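Local coordinates for diacylglycerol kinase (Bacillus anthracis, PDB 3S40), which probably phosphorylates diacylglycerol to phosphatidic acid, using ATP as the phosphate donor, at residues A131-Q136 with S278-P283; F181-T186 with I262-E267; Q190-E195 with I226-S231. All blocks are in the same frame, centred on the assembly; numbering follows the deposited sequence.

How the contacts relate
The three contacts lie in the beta-rich, sandwich-like part of the chain, where two antiparallel sheets come together. Contact 2 lies within one sheet, between neighbouring strands 181-187 and 261-266. Contacts 1 and 3 each join that sheet to the other one. Contact 1 does so at the tip of the hairpin of strands 125-133 and 136-138, and contact 3 at edge strand 190-196. The centres of contacts 2 and 3 are about 8 Å apart, those of 1 and 2 about 14 Å, and those of 1 and 3 about 19 Å. Along the chain, contact 1 encloses contact 2, which encloses contact 3. Residues far apart in sequence thus join the two sheets twice and pair strands within one.

Contact 1. Residues A131-Q136 with S278-P283; sequences AKANGQ and SSLHTP
The tip of a two-residue beta hairpin meets Leu280 and Pro283 at a border of the beta sandwich. Asn134 and Gly135 form the turn between strands 125-133 and 136-138. Both have positive phi and psi, close to a type I' turn, and Ala133 and Gln136 exchange two backbone hydrogen bonds beneath it. The partner segment holds the short, weakly bonded edge strand 280-281 of the other sheet, and runs on into strand 284-296, which pairs with strand 125-133.

Leu280 supplies the apolar part. Its CG lies beside the backbone N and anti to the carbonyl carbon (chi1 -72°). Both methyls lie against Ala133. Leu280 CD2 is 3.6 Å from Ala133 O. Leu280 CD1 is 4.0 Å from Ala133 CB. Leu280 CD2 also rests against Asn134 CB at 3.5 Å. Leu280 CD1 also touches Gln136 CG at 3.8 Å. The Gln136 chain bends at chi2 and crosses Leu280 obliquely. Gln136 NE2 is hydrogen-bonded to Asn81 OD1, which ties the hairpin to helix 73-83.

Asn134 supplies the polar part, and its side-chain amide is used at both ends. OD1 accepts a hydrogen bond from Gln285 N, at the start of strand 284-296. Pro283 follows a cis peptide bond, and its carbonyl is the other partner. Asn134 ND2 donates to Pro283 O at 3.2 Å, nearly straight at 172°, with the donor on a carbonyl lone pair and the oxygen in the amide plane of Asn134.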
loop_
_atom_site.group_PDB
_atom_site.type_symbol
_atom_site.label_atom_id
_atom_site.label_comp_id
_atom_site.label_asym_id
_atom_site.label_seq_id
_atom_site.Cartn_x
_atom_site.Cartn_y
_atom_site.Cartn_z
ATOM N N ALA A 131 -8.128 0.027 -2.954
ATOM C CA ALA A 131 -8.542 0.676 -4.191
ATOM C C ALA A 131 -8.714 -0.332 -5.332
ATOM O O ALA A 131 -8.109 -1.407 -5.320
ATOM C CB ALA A 131 -7.533 1.774 -4.576
ATOM N N LYS A 132 -9.534 0.040 -6.315
ATOM C CA LYS A 132 -9.692 -0.729 -7.550
ATOM C C LYS A 132 -9.590 0.163 -8.784
ATOM O O LYS A 132 -10.408 1.066 -8.981
ATOM C CB LYS A 132 -11.047 -1.430 -7.584
ATOM C CG LYS A 132 -10.965 -2.938 -7.640
ATOM C CD LYS A 132 -12.139 -3.523 -8.405
ATOM C CE LYS A 132 -12.653 -4.791 -7.742
ATOM N NZ LYS A 132 -13.598 -5.549 -8.616
ATOM N N ALA A 133 -8.599 -0.109 -9.629
ATOM C CA ALA A 133 -8.455 0.620 -10.888
ATOM C C ALA A 133 -8.661 -0.325 -12.076
ATOM O O ALA A 133 -7.910 -1.281 -12.239
ATOM C CB ALA A 133 -7.085 1.286 -10.954
ATOM N N ASN A 134 -9.676 -0.059 -12.895
ATOM C CA ASN A 134 -10.020 -0.959 -13.996
ATOM C C ASN A 134 -9.972 -2.412 -13.527
ATOM O O ASN A 134 -9.292 -3.238 -14.132
ATOM C CB ASN A 134 -9.065 -0.781 -15.192
ATOM C CG ASN A 134 -9.290 0.527 -15.946
ATOM O OD1 ASN A 134 -10.281 1.224 -15.720
ATOM N ND2 ASN A 134 -8.373 0.853 -16.867
ATOM N N GLY A 135 -10.664 -2.711 -12.433
ATOM C CA GLY A 135 -10.679 -4.062 -11.886
ATOM C C GLY A 135 -9.320 -4.635 -11.513
ATOM O O GLY A 135 -9.071 -5.833 -11.653
ATOM N N GLN A 136 -8.432 -3.766 -11.048
ATOM C CA GLN A 136 -7.148 -4.165 -10.490
ATOM C C GLN A 136 -7.023 -3.514 -9.103
ATOM O O GLN A 136 -7.296 -2.310 -8.952
ATOM C CB GLN A 136 -6.034 -3.693 -11.416
ATOM C CG GLN A 136 -4.655 -3.642 -10.788
ATOM C CD GLN A 136 -4.042 -5.012 -10.605
ATOM O OE1 GLN A 136 -3.369 -5.527 -11.498
ATOM N NE2 GLN A 136 -4.269 -5.612 -9.441
ATOM N N SER A 278 2.772 -4.662 -12.791
ATOM C CA SER A 278 1.347 -4.467 -13.049
ATOM C C SER A 278 1.093 -3.722 -14.361
ATOM O O SER A 278 1.910 -2.904 -14.793
ATOM C CB SER A 278 0.686 -3.736 -11.882
ATOM O OG SER A 278 0.787 -4.496 -10.692
ATOM N N SER A 279 -0.050 -3.998 -14.983
ATOM C CA SER A 279 -0.321 -3.493 -16.324
ATOM C C SER A 279 -1.688 -2.832 -16.475
ATOM O O SER A 279 -2.701 -3.505 -16.691
ATOM C CB SER A 279 -0.197 -4.622 -17.346
ATOM O OG SER A 279 -1.212 -5.591 -17.143
ATOM N N LEU A 280 -1.709 -1.510 -16.368
ATOM C CA LEU A 280 -2.903 -0.749 -16.692
ATOM C C LEU A 280 -2.510 0.369 -17.637
ATOM O O LEU A 280 -1.339 0.535 -17.968
ATOM C CB LEU A 280 -3.553 -0.167 -15.429
ATOM C CG LEU A 280 -4.265 -1.138 -14.481
ATOM C CD1 LEU A 280 -4.309 -0.589 -13.070
ATOM C CD2 LEU A 280 -5.665 -1.456 -14.985
ATOM N N HIS A 281 -3.496 1.147 -18.057
ATOM C CA HIS A 281 -3.247 2.282 -18.922
ATOM C C HIS A 281 -4.553 3.030 -19.087
ATOM O O HIS A 281 -5.628 2.445 -18.950
ATOM C CB HIS A 281 -2.736 1.806 -20.279
ATOM C CG HIS A 281 -3.633 0.807 -20.932
ATOM N ND1 HIS A 281 -4.902 1.122 -21.368
ATOM C CD2 HIS A 281 -3.459 -0.510 -21.194
ATOM C CE1 HIS A 281 -5.466 0.045 -21.886
ATOM N NE2 HIS A 281 -4.612 -0.958 -21.793
ATOM N N THR A 282 -4.459 4.326 -19.365
ATOM C CA THR A 282 -5.646 5.147 -19.582
ATOM C C THR A 282 -6.436 4.666 -20.800
ATOM O O THR A 282 -5.873 4.038 -21.691
ATOM C CB THR A 282 -5.268 6.644 -19.774
ATOM O OG1 THR A 282 -4.237 6.763 -20.769
ATOM C CG2 THR A 282 -4.776 7.248 -18.465
ATOM N N PRO A 283 -7.750 4.953 -20.837
ATOM C CA PRO A 283 -8.497 5.605 -19.754
ATOM C C PRO A 283 -8.707 4.641 -18.590
ATOM O O PRO A 283 -8.444 3.447 -18.736
ATOM C CB PRO A 283 -9.837 5.955 -20.410
ATOM C CG PRO A 283 -9.993 4.944 -21.492
ATOM C CD PRO A 283 -8.603 4.684 -22.009
#

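Contact 2. Residues F181-T186 with I262-E267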
loop_
_atom_site.group_PDB
_atom_site.type_symbol
_atom_site.label_atom_id
_atom_site.label_comp_id
_atom_site.label_asym_id
_atom_site.label_seq_id
_atom_site.Cartn_x
_atom_site.Cartn_y
_atom_site.Cartn_z
ATOM N N PHE A 181 1.524 16.479 -20.436
ATOM C CA PHE A 181 0.469 15.813 -21.193
ATOM C C PHE A 181 -0.897 16.235 -20.671
ATOM O O PHE A 181 -1.058 16.477 -19.473
ATOM C CB PHE A 181 0.615 14.294 -21.101
ATOM C CG PHE A 181 0.523 13.770 -19.700
ATOM C CD1 PHE A 181 -0.712 13.543 -19.111
ATOM C CD2 PHE A 181 1.671 13.520 -18.964
ATOM C CE1 PHE A 181 -0.801 13.066 -17.810
ATOM C CE2 PHE A 181 1.593 13.042 -17.662
ATOM C CZ PHE A 181 0.354 12.816 -17.083
ATOM N N PRO A 182 -1.888 16.326 -21.570
ATOM C CA PRO A 182 -3.244 16.730 -21.197
ATOM C C PRO A 182 -4.013 15.599 -20.518
ATOM O O PRO A 182 -3.856 14.423 -20.856
ATOM C CB PRO A 182 -3.886 17.063 -22.544
ATOM C CG PRO A 182 -3.192 16.170 -23.505
ATOM C CD PRO A 182 -1.774 16.047 -23.012
ATOM N N VAL A 183 -4.856 15.976 -19.564
ATOM C CA VAL A 183 -5.606 15.019 -18.782
ATOM C C VAL A 183 -6.982 15.593 -18.508
ATOM O O VAL A 183 -7.167 16.813 -18.416
ATOM C CB VAL A 183 -4.897 14.696 -17.435
ATOM C CG1 VAL A 183 -5.077 15.848 -16.433
ATOM C CG2 VAL A 183 -5.423 13.396 -16.843
ATOM N N LYS A 184 -7.947 14.694 -18.400
ATOM C CA LYS A 184 -9.309 15.051 -18.062
ATOM C C LYS A 184 -9.699 14.137 -16.910
ATOM O O LYS A 184 -9.575 12.910 -17.020
ATOM C CB LYS A 184 -10.215 14.801 -19.266
ATOM C CG LYS A 184 -11.499 15.601 -19.277
ATOM C CD LYS A 184 -12.178 15.521 -20.642
ATOM C CE LYS A 184 -11.161 15.510 -21.792
ATOM N NZ LYS A 184 -10.211 16.659 -21.766
ATOM N N ILE A 185 -10.141 14.719 -15.799
ATOM C CA ILE A 185 -10.494 13.911 -14.631
ATOM C C ILE A 185 -11.911 14.200 -14.191
ATOM O O ILE A 185 -12.254 15.349 -13.923
ATOM C CB ILE A 185 -9.534 14.159 -13.430
ATOM C CG1 ILE A 185 -8.074 13.899 -13.832
ATOM C CG2 ILE A 185 -9.921 13.287 -12.242
ATOM C CD1 ILE A 185 -7.047 14.242 -12.755
ATOM N N THR A 186 -12.735 13.161 -14.138
ATOM C CA THR A 186 -14.068 13.257 -13.543
ATOM C C THR A 186 -14.047 12.573 -12.184
ATOM O O THR A 186 -13.562 11.445 -12.050
ATOM C CB THR A 186 -15.140 12.564 -14.408
ATOM O OG1 THR A 186 -14.897 11.147 -14.435
ATOM C CG2 THR A 186 -15.123 13.109 -15.824
ATOM N N ILE A 262 -13.653 7.923 -9.502
ATOM C CA ILE A 262 -12.744 8.724 -10.302
ATOM C C ILE A 262 -12.548 8.147 -11.686
ATOM O O ILE A 262 -12.337 6.943 -11.862
ATOM C CB ILE A 262 -11.381 8.839 -9.598
ATOM C CG1 ILE A 262 -11.587 9.335 -8.160
ATOM C CG2 ILE A 262 -10.438 9.755 -10.378
ATOM C CD1 ILE A 262 -10.324 9.413 -7.330
ATOM N N HIS A 263 -12.640 9.015 -12.678
ATOM C CA HIS A 263 -12.319 8.618 -14.038
ATOM C C HIS A 263 -11.254 9.533 -14.611
ATOM O O HIS A 263 -11.392 10.767 -14.576
ATOM C CB HIS A 263 -13.557 8.616 -14.942
ATOM C CG HIS A 263 -13.314 7.977 -16.273
ATOM N ND1 HIS A 263 -12.941 8.698 -17.388
ATOM C CD2 HIS A 263 -13.351 6.679 -16.659
ATOM C CE1 HIS A 263 -12.778 7.873 -18.408
ATOM N NE2 HIS A 263 -13.015 6.641 -17.991
ATOM N N ILE A 264 -10.198 8.917 -15.136
ATOM C CA ILE A 264 -9.067 9.645 -15.686
ATOM C C ILE A 264 -8.881 9.322 -17.162
ATOM O O ILE A 264 -8.697 8.160 -17.545
ATOM C CB ILE A 264 -7.748 9.320 -14.957
ATOM C CG1 ILE A 264 -7.925 9.390 -13.442
ATOM C CG2 ILE A 264 -6.647 10.258 -15.412
ATOM C CD1 ILE A 264 -7.849 8.033 -12.783
ATOM N N GLU A 265 -8.912 10.368 -17.980
ATOM C CA GLU A 265 -8.797 10.220 -19.417
ATOM C C GLU A 265 -7.653 11.087 -19.922
ATOM O O GLU A 265 -7.454 12.207 -19.446
ATOM C CB GLU A 265 -10.118 10.613 -20.080
ATOM C CG GLU A 265 -10.043 10.818 -21.582
ATOM C CD GLU A 265 -11.297 11.474 -22.144
ATOM O OE1 GLU A 265 -12.401 11.163 -21.645
ATOM O OE2 GLU A 265 -11.177 12.305 -23.075
ATOM N N THR A 266 -6.900 10.559 -20.880
ATOM C CA THR A 266 -5.793 11.282 -21.490
ATOM C C THR A 266 -5.992 11.438 -22.994
ATOM O O THR A 266 -6.874 10.809 -23.584
ATOM C CB THR A 266 -4.476 10.535 -21.285
ATOM O OG1 THR A 266 -4.640 9.185 -21.736
ATOM C CG2 THR A 266 -4.084 10.531 -19.817
ATOM N N GLU A 267 -5.152 12.270 -23.603
ATOM C CA GLU A 267 -5.150 12.478 -25.048
ATOM C C GLU A 267 -4.783 11.191 -25.776
ATOM O O GLU A 267 -5.523 10.712 -26.635
ATOM C CB GLU A 267 -4.145 13.568 -25.413
ATOM C CG GLU A 267 -4.437 14.274 -26.725
ATOM C CD GLU A 267 -5.649 15.189 -26.637
ATOM O OE1 GLU A 267 -6.121 15.453 -25.509
ATOM O OE2 GLU A 267 -6.129 15.645 -27.696
#
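Lys184 pairs with Glu265 and Thr186 with His263 where strands 181-186 and 262-266 run antiparallel, their axes 4.7 Å apart at closest approach and their directions at 156°. Both are hydrogen-bonded pairs, with four backbone bonds of 2.7 to 2.8 Å in all. Ile185 and Ile264 form the non-hydrogen-bonded pair between them.

Val183, Ile185, Ile262 and Ile264 share the inner face. Val183 CG2, anti to its backbone N, meets Ile264 CG2 at 3.7 Å. Ile185 and Ile262 lie side by side, their CG2 methyls 4.0 Å apart. Strand 224-230 of the other sheet packs over these two isoleucines.

The opposite face is polar. Thr186 and His263 lie side by side there. Lys184 and Glu265 also point the same way, and Lys184 CE comes within 3.5 Å of Glu265 OE2. Their charged atoms do not meet, Lys184 NZ being 4.6 Å from Glu265 OE2. Lys184 NZ makes its salt bridge with Glu193 OE2. Pro182 CG touches Glu267 CB at 3.4 Å, though Glu267 is poorly ordered.

The chemistry thus splits by face. Val183 and the isoleucines line the inner one, with Thr266 bonded to Thr282 at its end. Outside, Lys184 probably offsets part of the negative charge of Glu193 and Glu265.

Contact 3. Residues Q190-E195 with I226-S231; sequences QVYEDE and IFVVKS
Tyr192 and Glu195 on edge strand 190-196 reach Val228, Lys230 and Ser231 on strand 224-230, which belongs to the facing sheet of the beta sandwich. The short strand axes are 7.7 Å apart at closest approach and their directions differ by 36°. This is packing between sheets, with one backbone bond where they converge.

The apolar contact is made by Tyr192. Tyr192 CE1 lies 4.2 Å from Val228 CG1. The same methyl, Val228 CG1, approaches the hydroxyl end of the tyrosine, 4.0 Å from Tyr192 OH. The tyrosine ring also stacks with Phe255 on strand 254-259, the neighbour of strand 224-230.

The extended aliphatic chain of Lys230 runs past two oxygens. Its CE stands at the edge of the Tyr192 ring, near the ring plane, 3.5 Å from Tyr192 OH. On the same chain, Lys230 CD is 3.7 Å from Asp194 OD2. The charges themselves do not meet, with Lys230 NZ 4.7 Å from Asp194 OD2. At that distance a weak electrostatic attraction is possible. NZ instead donates to the backbone oxygen of Asn252.

The polar contact is between backbones. Glu195 O receives a CA-H...O contact from Lys230 CA at 3.5 Å. It also accepts the hydrogen bond from Ser231 N, 3.2 Å long, with the donor 37° above the carbonyl plane.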
loop_
_atom_site.group_PDB
_atom_site.type_symbol
_atom_site.label_atom_id
_atom_site.label_comp_id
_atom_site.label_asym_id
_atom_site.label_seq_id
_atom_site.Cartn_x
_atom_site.Cartn_y
_atom_site.Cartn_z
ATOM N N GLN A 190 -17.919 15.901 -10.795
ATOM C CA GLN A 190 -17.213 17.096 -11.241
ATOM C C GLN A 190 -16.095 16.716 -12.196
ATOM O O GLN A 190 -15.834 15.530 -12.410
ATOM C CB GLN A 190 -16.646 17.853 -10.050
ATOM C CG GLN A 190 -17.609 17.932 -8.889
ATOM C CD GLN A 190 -17.499 19.239 -8.152
ATOM O OE1 GLN A 190 -17.165 19.267 -6.969
ATOM N NE2 GLN A 190 -17.782 20.339 -8.849
ATOM N N VAL A 191 -15.446 17.716 -12.784
ATOM C CA VAL A 191 -14.347 17.439 -13.705
ATOM C C VAL A 191 -13.183 18.420 -13.604
ATOM O O VAL A 191 -13.318 19.546 -13.100
ATOM C CB VAL A 191 -14.805 17.378 -15.176
ATOM C CG1 VAL A 191 -16.024 16.473 -15.323
ATOM C CG2 VAL A 191 -15.095 18.771 -15.695
ATOM N N TYR A 192 -12.040 17.958 -14.103
ATOM C CA TYR A 192 -10.798 18.711 -14.109
ATOM C C TYR A 192 -10.062 18.458 -15.417
ATOM O O TYR A 192 -9.712 17.322 -15.721
ATOM C CB TYR A 192 -9.906 18.282 -12.940
ATOM C CG TYR A 192 -8.523 18.882 -13.005
ATOM C CD1 TYR A 192 -7.492 18.228 -13.666
ATOM C CD2 TYR A 192 -8.251 20.111 -12.419
ATOM C CE1 TYR A 192 -6.227 18.774 -13.736
ATOM C CE2 TYR A 192 -6.987 20.670 -12.486
ATOM C CZ TYR A 192 -5.980 19.995 -13.144
ATOM O OH TYR A 192 -4.722 20.546 -13.213
ATOM N N GLU A 193 -9.833 19.516 -16.188
ATOM C CA GLU A 193 -9.035 19.412 -17.404
ATOM C C GLU A 193 -7.826 20.321 -17.310
ATOM O O GLU A 193 -7.938 21.481 -16.895
ATOM C CB GLU A 193 -9.862 19.788 -18.629
ATOM C CG GLU A 193 -10.539 18.615 -19.305
ATOM C CD GLU A 193 -11.713 19.040 -20.170
ATOM O OE1 GLU A 193 -12.592 19.773 -19.662
ATOM O OE2 GLU A 193 -11.755 18.647 -21.356
ATOM N N ASP A 194 -6.667 19.797 -17.693
ATOM C CA ASP A 194 -5.458 20.608 -17.689
ATOM C C ASP A 194 -4.247 19.890 -18.268
ATOM O O ASP A 194 -4.335 18.755 -18.736
ATOM C CB ASP A 194 -5.143 21.099 -16.272
ATOM C CG ASP A 194 -4.790 22.573 -16.232
ATOM O OD1 ASP A 194 -5.550 23.383 -16.809
ATOM O OD2 ASP A 194 -3.750 22.919 -15.632
ATOM N N GLU A 195 -3.119 20.587 -18.237
ATOM C CA GLU A 195 -1.849 20.057 -18.693
ATOM C C GLU A 195 -1.058 19.664 -17.458
ATOM O O GLU A 195 -0.724 20.516 -16.628
ATOM C CB GLU A 195 -1.089 21.133 -19.473
ATOM C CG GLU A 195 0.059 20.628 -20.336
ATOM C CD GLU A 195 -0.418 20.009 -21.639
ATOM O OE1 GLU A 195 -1.642 19.802 -21.790
ATOM O OE2 GLU A 195 0.433 19.732 -22.513
ATOM N N ILE A 226 -6.705 12.427 -5.229
ATOM C CA ILE A 226 -6.213 12.784 -6.545
ATOM C C ILE A 226 -5.188 13.887 -6.371
ATOM O O ILE A 226 -5.426 14.866 -5.665
ATOM C CB ILE A 226 -7.338 13.319 -7.437
ATOM C CG1 ILE A 226 -8.455 12.281 -7.575
ATOM C CG2 ILE A 226 -6.784 13.741 -8.789
ATOM C CD1 ILE A 226 -9.640 12.761 -8.397
ATOM N N PHE A 227 -4.049 13.730 -7.025
ATOM C CA PHE A 227 -2.977 14.702 -6.906
ATOM C C PHE A 227 -2.366 14.910 -8.288
ATOM O O PHE A 227 -1.843 13.972 -8.914
ATOM C CB PHE A 227 -1.925 14.196 -5.909
ATOM C CG PHE A 227 -0.857 15.208 -5.569
ATOM C CD1 PHE A 227 -1.066 16.146 -4.577
ATOM C CD2 PHE A 227 0.351 15.215 -6.249
ATOM C CE1 PHE A 227 -0.086 17.074 -4.256
ATOM C CE2 PHE A 227 1.340 16.138 -5.934
ATOM C CZ PHE A 227 1.121 17.065 -4.937
ATOM N N VAL A 228 -2.450 16.142 -8.770
ATOM C CA VAL A 228 -1.946 16.474 -10.092
ATOM C C VAL A 228 -0.871 17.545 -10.018
ATOM O O VAL A 228 -1.078 18.599 -9.424
ATOM C CB VAL A 228 -3.072 16.991 -10.982
ATOM C CG1 VAL A 228 -2.522 17.360 -12.353
ATOM C CG2 VAL A 228 -4.174 15.948 -11.098
ATOM N N VAL A 229 0.289 17.291 -10.604
ATOM C CA VAL A 229 1.256 18.373 -10.697
ATOM C C VAL A 229 1.205 18.963 -12.097
ATOM O O VAL A 229 1.455 18.271 -13.081
ATOM C CB VAL A 229 2.666 17.938 -10.361
ATOM C CG1 VAL A 229 3.592 19.161 -10.362
ATOM C CG2 VAL A 229 2.690 17.244 -9.006
ATOM N N LYS A 230 0.859 20.242 -12.174
ATOM C CA LYS A 230 0.691 20.905 -13.459
ATOM C C LYS A 230 2.045 21.165 -14.100
ATOM O O LYS A 230 3.078 21.119 -13.430
ATOM C CB LYS A 230 -0.087 22.208 -13.281
ATOM C CG LYS A 230 -1.363 22.032 -12.474
ATOM C CD LYS A 230 -2.118 23.339 -12.287
ATOM C CE LYS A 230 -3.314 23.147 -11.357
ATOM N NZ LYS A 230 -4.106 24.395 -11.149
ATOM N N SER A 231 2.034 21.426 -15.401
ATOM C CA SER A 231 3.258 21.704 -16.143
ATOM C C SER A 231 4.118 22.773 -15.466
ATOM O O SER A 231 5.331 22.832 -15.670
ATOM C CB SER A 231 2.907 22.132 -17.571
ATOM O OG SER A 231 1.862 23.093 -17.573
#